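Long-range contacts in dihydroxyacetone kinase (Citrobacter freundii, PDB 1UN8), which catalyses the ATP-dependent phosphorylation of dihydroxyacetone to dihydroxyacetone phosphate, with magnesium or calcium as the metal cofactor: residues A255-N260 with W287-A292; N259-V264 with G302-A307. All coordinates share one frame; numbering follows the deposited sequence.

Contact 1. Residues A255-N260 with W287-A292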
loop_
_atom_site.group_PDB
_atom_site.type_symbol
_atom_site.label_atom_id
_atom_site.label_comp_id
_atom_site.label_asym_id
_atom_site.label_seq_id
_atom_site.Cartn_x
_atom_site.Cartn_y
_atom_site.Cartn_z
ATOM N N ALA A 255 15.502 1.603 17.053
ATOM C CA ALA A 255 14.204 1.153 16.582
ATOM C C ALA A 255 14.180 1.680 15.136
ATOM O O ALA A 255 14.495 2.850 14.922
ATOM C CB ALA A 255 13.050 1.735 17.391
ATOM N N VAL A 256 13.815 0.871 14.152
ATOM C CA VAL A 256 13.786 1.336 12.771
ATOM C C VAL A 256 12.410 1.166 12.148
ATOM O O VAL A 256 11.804 0.089 12.219
ATOM C CB VAL A 256 14.832 0.580 11.904
ATOM C CG1 VAL A 256 14.640 0.887 10.428
ATOM C CG2 VAL A 256 16.238 0.957 12.352
ATOM N N MET A 257 11.925 2.242 11.538
ATOM C CA MET A 257 10.629 2.212 10.892
ATOM C C MET A 257 10.760 2.169 9.366
ATOM O O MET A 257 11.348 3.065 8.753
ATOM C CB MET A 257 9.808 3.428 11.313
ATOM C CG MET A 257 8.565 3.648 10.474
ATOM S SD MET A 257 7.496 4.949 11.133
ATOM C CE MET A 257 8.638 6.333 11.195
ATOM N N ILE A 258 10.226 1.109 8.765
ATOM C CA ILE A 258 10.236 0.935 7.309
ATOM C C ILE A 258 8.863 1.390 6.807
ATOM O O ILE A 258 7.863 0.686 6.960
ATOM C CB ILE A 258 10.455 -0.541 6.920
ATOM C CG1 ILE A 258 11.709 -1.073 7.613
ATOM C CG2 ILE A 258 10.602 -0.677 5.418
ATOM C CD1 ILE A 258 11.495 -2.355 8.384
ATOM N N ASN A 259 8.844 2.572 6.212
ATOM C CA ASN A 259 7.642 3.214 5.711
ATOM C C ASN A 259 7.479 3.153 4.189
ATOM O O ASN A 259 8.399 3.455 3.430
ATOM C CB ASN A 259 7.641 4.673 6.168
ATOM C CG ASN A 259 6.445 5.463 5.641
ATOM O OD1 ASN A 259 5.291 5.144 5.942
ATOM N ND2 ASN A 259 6.720 6.509 4.861
ATOM N N ASN A 260 6.286 2.777 3.751
ATOM C CA ASN A 260 5.990 2.687 2.334
ATOM C C ASN A 260 5.376 4.018 1.921
ATOM O O ASN A 260 4.307 4.377 2.425
ATOM C CB ASN A 260 4.995 1.563 2.074
ATOM C CG ASN A 260 4.784 1.314 0.591
ATOM O OD1 ASN A 260 4.859 2.238 -0.223
ATOM N ND2 ASN A 260 4.508 0.066 0.234
ATOM N N TRP A 287 14.014 -3.241 17.422
ATOM C CA TRP A 287 12.629 -3.183 16.992
ATOM C C TRP A 287 12.445 -2.707 15.552
ATOM O O TRP A 287 13.195 -1.870 15.062
ATOM C CB TRP A 287 11.803 -2.272 17.910
ATOM C CG TRP A 287 11.875 -2.605 19.372
ATOM C CD1 TRP A 287 12.704 -2.040 20.304
ATOM C CD2 TRP A 287 11.099 -3.586 20.068
ATOM N NE1 TRP A 287 12.491 -2.608 21.531
ATOM C CE2 TRP A 287 11.513 -3.563 21.418
ATOM C CE3 TRP A 287 10.096 -4.484 19.683
ATOM C CZ2 TRP A 287 10.959 -4.406 22.385
ATOM C CZ3 TRP A 287 9.547 -5.322 20.641
ATOM C CH2 TRP A 287 9.980 -5.277 21.979
ATOM N N LEU A 288 11.446 -3.275 14.881
ATOM C CA LEU A 288 11.078 -2.875 13.528
ATOM C C LEU A 288 9.658 -2.336 13.597
ATOM O O LEU A 288 8.805 -2.891 14.291
ATOM C CB LEU A 288 11.096 -4.050 12.559
ATOM C CG LEU A 288 12.438 -4.555 12.042
ATOM C CD1 LEU A 288 12.172 -5.623 11.005
ATOM C CD2 LEU A 288 13.237 -3.421 11.430
ATOM N N ILE A 289 9.420 -1.226 12.915
ATOM C CA ILE A 289 8.090 -0.647 12.853
ATOM C C ILE A 289 7.796 -0.683 11.350
ATOM O O ILE A 289 8.381 0.080 10.566
ATOM C CB ILE A 289 8.042 0.816 13.370
ATOM C CG1 ILE A 289 8.519 0.913 14.823
ATOM C CG2 ILE A 289 6.622 1.320 13.321
ATOM C CD1 ILE A 289 10.009 0.732 14.990
ATOM N N GLY A 290 6.914 -1.594 10.949
ATOM C CA GLY A 290 6.579 -1.747 9.546
ATOM C C GLY A 290 7.291 -2.994 9.055
ATOM O O GLY A 290 7.764 -3.759 9.885
ATOM N N PRO A 291 7.432 -3.216 7.735
ATOM C CA PRO A 291 6.980 -2.359 6.636
ATOM C C PRO A 291 5.488 -2.095 6.632
ATOM O O PRO A 291 4.698 -3.005 6.821
ATOM C CB PRO A 291 7.451 -3.117 5.392
ATOM C CG PRO A 291 7.427 -4.534 5.822
ATOM C CD PRO A 291 8.022 -4.460 7.205
ATOM N N ALA A 292 5.119 -0.837 6.421
ATOM C CA ALA A 292 3.725 -0.429 6.380
ATOM C C ALA A 292 3.620 0.981 5.798
ATOM O O ALA A 292 4.595 1.739 5.796
ATOM C CB ALA A 292 3.128 -0.454 7.785
#
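I289 turns CG1 anti to its own carbonyl carbon (chi1 -59°), and a bend at the next bond (chi2 73°) brings CD1 back over the neighbouring strand, where it lies 3.4 Å from V256 O and also meets the methyl group of A255. CG2 of the same side chain, anti to the backbone N, faces M257 CG, while I289 CB and M257 CB stand 3.8 Å apart; these two side chains cross obliquely before the bent end of M257 leads away toward I156 and L157 of helix 155-167. The other face of the sheet carries V256, I258 and L288. There I258 CD1 meets L288 CD2 at 3.7 Å, and I258 CG2 runs alongside the P291 ring, both side chains pointing the same way. Strands 254-260 and 285-292 are the two parallel strands of a beta-alpha-beta unit, and its helix 266-277 packs over this face through L276, T273 and M269. V256 N donates to W287 O and I289 N to V256 O, the latter at 2.8 Å, after which I258 N lies close to the line of the I289 C=O bond, though its N-H is bent (143°). Beyond this point a beta bulge shifts the register by one residue: G290, with positive phi, and the cis peptide before P291 carry the outer strand round a corner. Pairing nevertheless resumes, A292 N donating to I258 O at 3.2 Å and N260 N to A292 O at 2.8 Å, the last from above the carbonyl plane. I258 O thus receives the A292 N-H and, 3.2 Å away, the CA of P291 in a CH-O contact. At the edge of the unit, L288 and P291 also pack against I22 and A23 of the second subunit.

Contact 2. Residues N259-V264 with G302-A307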
loop_
_atom_site.group_PDB
_atom_site.type_symbol
_atom_site.label_atom_id
_atom_site.label_comp_id
_atom_site.label_asym_id
_atom_site.label_seq_id
_atom_site.Cartn_x
_atom_site.Cartn_y
_atom_site.Cartn_z
ATOM N N ASN A 259 8.844 2.572 6.212
ATOM C CA ASN A 259 7.642 3.214 5.711
ATOM C C ASN A 259 7.479 3.153 4.189
ATOM O O ASN A 259 8.399 3.455 3.430
ATOM C CB ASN A 259 7.641 4.673 6.168
ATOM C CG ASN A 259 6.445 5.463 5.641
ATOM O OD1 ASN A 259 5.291 5.144 5.942
ATOM N ND2 ASN A 259 6.720 6.509 4.861
ATOM N N ASN A 260 6.286 2.777 3.751
ATOM C CA ASN A 260 5.990 2.687 2.334
ATOM C C ASN A 260 5.376 4.018 1.921
ATOM O O ASN A 260 4.307 4.377 2.425
ATOM C CB ASN A 260 4.995 1.563 2.074
ATOM C CG ASN A 260 4.784 1.314 0.591
ATOM O OD1 ASN A 260 4.859 2.238 -0.223
ATOM N ND2 ASN A 260 4.508 0.066 0.234
ATOM N N LEU A 261 6.032 4.752 1.019
ATOM C CA LEU A 261 5.494 6.044 0.607
ATOM C C LEU A 261 4.148 5.939 -0.128
ATOM O O LEU A 261 3.477 6.954 -0.364
ATOM C CB LEU A 261 6.512 6.809 -0.243
ATOM C CG LEU A 261 7.535 7.713 0.468
ATOM C CD1 LEU A 261 7.214 7.851 1.944
ATOM C CD2 LEU A 261 8.916 7.166 0.270
ATOM N N GLY A 262 3.759 4.716 -0.498
ATOM C CA GLY A 262 2.470 4.542 -1.134
ATOM C C GLY A 262 2.367 3.699 -2.378
ATOM O O GLY A 262 1.299 3.139 -2.645
ATOM N N GLY A 263 3.452 3.594 -3.138
ATOM C CA GLY A 263 3.406 2.830 -4.366
ATOM C C GLY A 263 4.291 1.605 -4.480
ATOM O O GLY A 263 4.356 0.985 -5.540
ATOM N N VAL A 264 4.984 1.239 -3.419
ATOM C CA VAL A 264 5.824 0.060 -3.502
ATOM C C VAL A 264 4.970 -1.174 -3.241
ATOM O O VAL A 264 4.054 -1.139 -2.417
ATOM C CB VAL A 264 6.948 0.116 -2.481
ATOM C CG1 VAL A 264 7.804 -1.124 -2.596
ATOM C CG2 VAL A 264 7.770 1.381 -2.701
ATOM N N GLY A 302 8.087 4.821 -3.498
ATOM C CA GLY A 302 9.344 4.941 -2.776
ATOM C C GLY A 302 9.115 4.499 -1.338
ATOM O O GLY A 302 7.975 4.208 -0.951
ATOM N N PHE A 303 10.171 4.440 -0.534
ATOM C CA PHE A 303 10.023 4.043 0.863
ATOM C C PHE A 303 10.979 4.872 1.691
ATOM O O PHE A 303 11.880 5.499 1.143
ATOM C CB PHE A 303 10.328 2.546 1.036
ATOM C CG PHE A 303 11.767 2.178 0.783
ATOM C CD1 PHE A 303 12.719 2.267 1.809
ATOM C CD2 PHE A 303 12.183 1.758 -0.484
ATOM C CE1 PHE A 303 14.063 1.947 1.576
ATOM C CE2 PHE A 303 13.526 1.435 -0.732
ATOM C CZ PHE A 303 14.466 1.530 0.298
ATOM N N SER A 304 10.774 4.912 3.003
ATOM C CA SER A 304 11.688 5.657 3.859
ATOM C C SER A 304 12.125 4.795 5.020
ATOM O O SER A 304 11.424 3.866 5.412
ATOM C CB SER A 304 11.038 6.960 4.329
ATOM O OG SER A 304 9.893 6.702 5.123
ATOM N N LEU A 305 13.310 5.088 5.535
ATOM C CA LEU A 305 13.850 4.378 6.672
ATOM C C LEU A 305 14.095 5.395 7.773
ATOM O O LEU A 305 14.829 6.368 7.574
ATOM C CB LEU A 305 15.162 3.703 6.306
ATOM C CG LEU A 305 15.043 2.525 5.353
ATOM C CD1 LEU A 305 16.431 2.060 4.936
ATOM C CD2 LEU A 305 14.266 1.410 6.030
ATOM N N THR A 306 13.455 5.183 8.922
ATOM C CA THR A 306 13.626 6.074 10.067
ATOM C C THR A 306 14.252 5.345 11.252
ATOM O O THR A 306 13.754 4.304 11.685
ATOM C CB THR A 306 12.304 6.663 10.553
ATOM O OG1 THR A 306 11.720 7.458 9.524
ATOM C CG2 THR A 306 12.547 7.534 11.764
ATOM N N ALA A 307 15.347 5.894 11.761
ATOM C CA ALA A 307 16.030 5.321 12.910
ATOM C C ALA A 307 15.866 6.279 14.084
ATOM O O ALA A 307 16.080 7.484 13.947
ATOM C CB ALA A 307 17.510 5.120 12.599
#
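The side-chain amide of N259 meets S304 edge-on: OG lies only 8° out of the amide plane, 3.2 Å from ND2, which donates to it. The rest of this amide is held from the same chain, ND2 donating to V295 O and OD1 accepting from L294 N, so three bonds set its rotation. The N260 amide also meets its partner in plane: V264 O lies 1° out of it, 2.9 Å from ND2, while ND2 itself stands above the V264 carbonyl plane. At the edge of the F303 ring, in its plane, stands L305 CG; M269, I272, V237 and M240 also touch this side chain, and F5 of the second subunit makes an edge-to-face stack with it. F303 CB comes within 3.2 Å of N259 O. Because S304 OG sits between its backbone N and carbonyl carbon (chi1 63°), it can reach across to the N259 amide beside the hydrogen-bonded antiparallel pair, in which N259 N donates to S304 O and S304 N to N259 O at 2.8 Å. N260 and F303 form the following non-hydrogen-bonded pair. Past it the first chain leaves the sheet, yet L261 N still donates to G302 O at 2.8 Å, and V264 CG2 packs against that same oxygen at 3.3 Å. L261 CD2 lies against the G302-F303 peptide, 3.1 Å from F303 N. G262 N donates to N260 OD1 at 2.7 Å, and a weak further bond from V264 N extends the bridge across the loop. The bond from G262 N, two residues on, makes this an Asx turn, here ending strand 254-260 and starting the loop that leads into helix 266-277.

Contacts 1 and 2 lie on the two sides of strand 254-260, the penultimate strand of the mixed sheet: 285-292 pairs with it in parallel, 301-309 antiparallel. Their centres are 9 Å apart and they share N259 and N260. They also touch directly, through a probable hydrogen bond from M257 N to T306 O of 2.8 Å and the packing of I258 CG1 on L305 CD2 at 3.9 Å. The shared end of the strand lies near the dihydroxyacetone site: the side chain of N259 is about 8 Å from that of H61 and about 10 Å from that of K109, both substrate-binding residues. Both contacts also reach the second subunit of the homodimer.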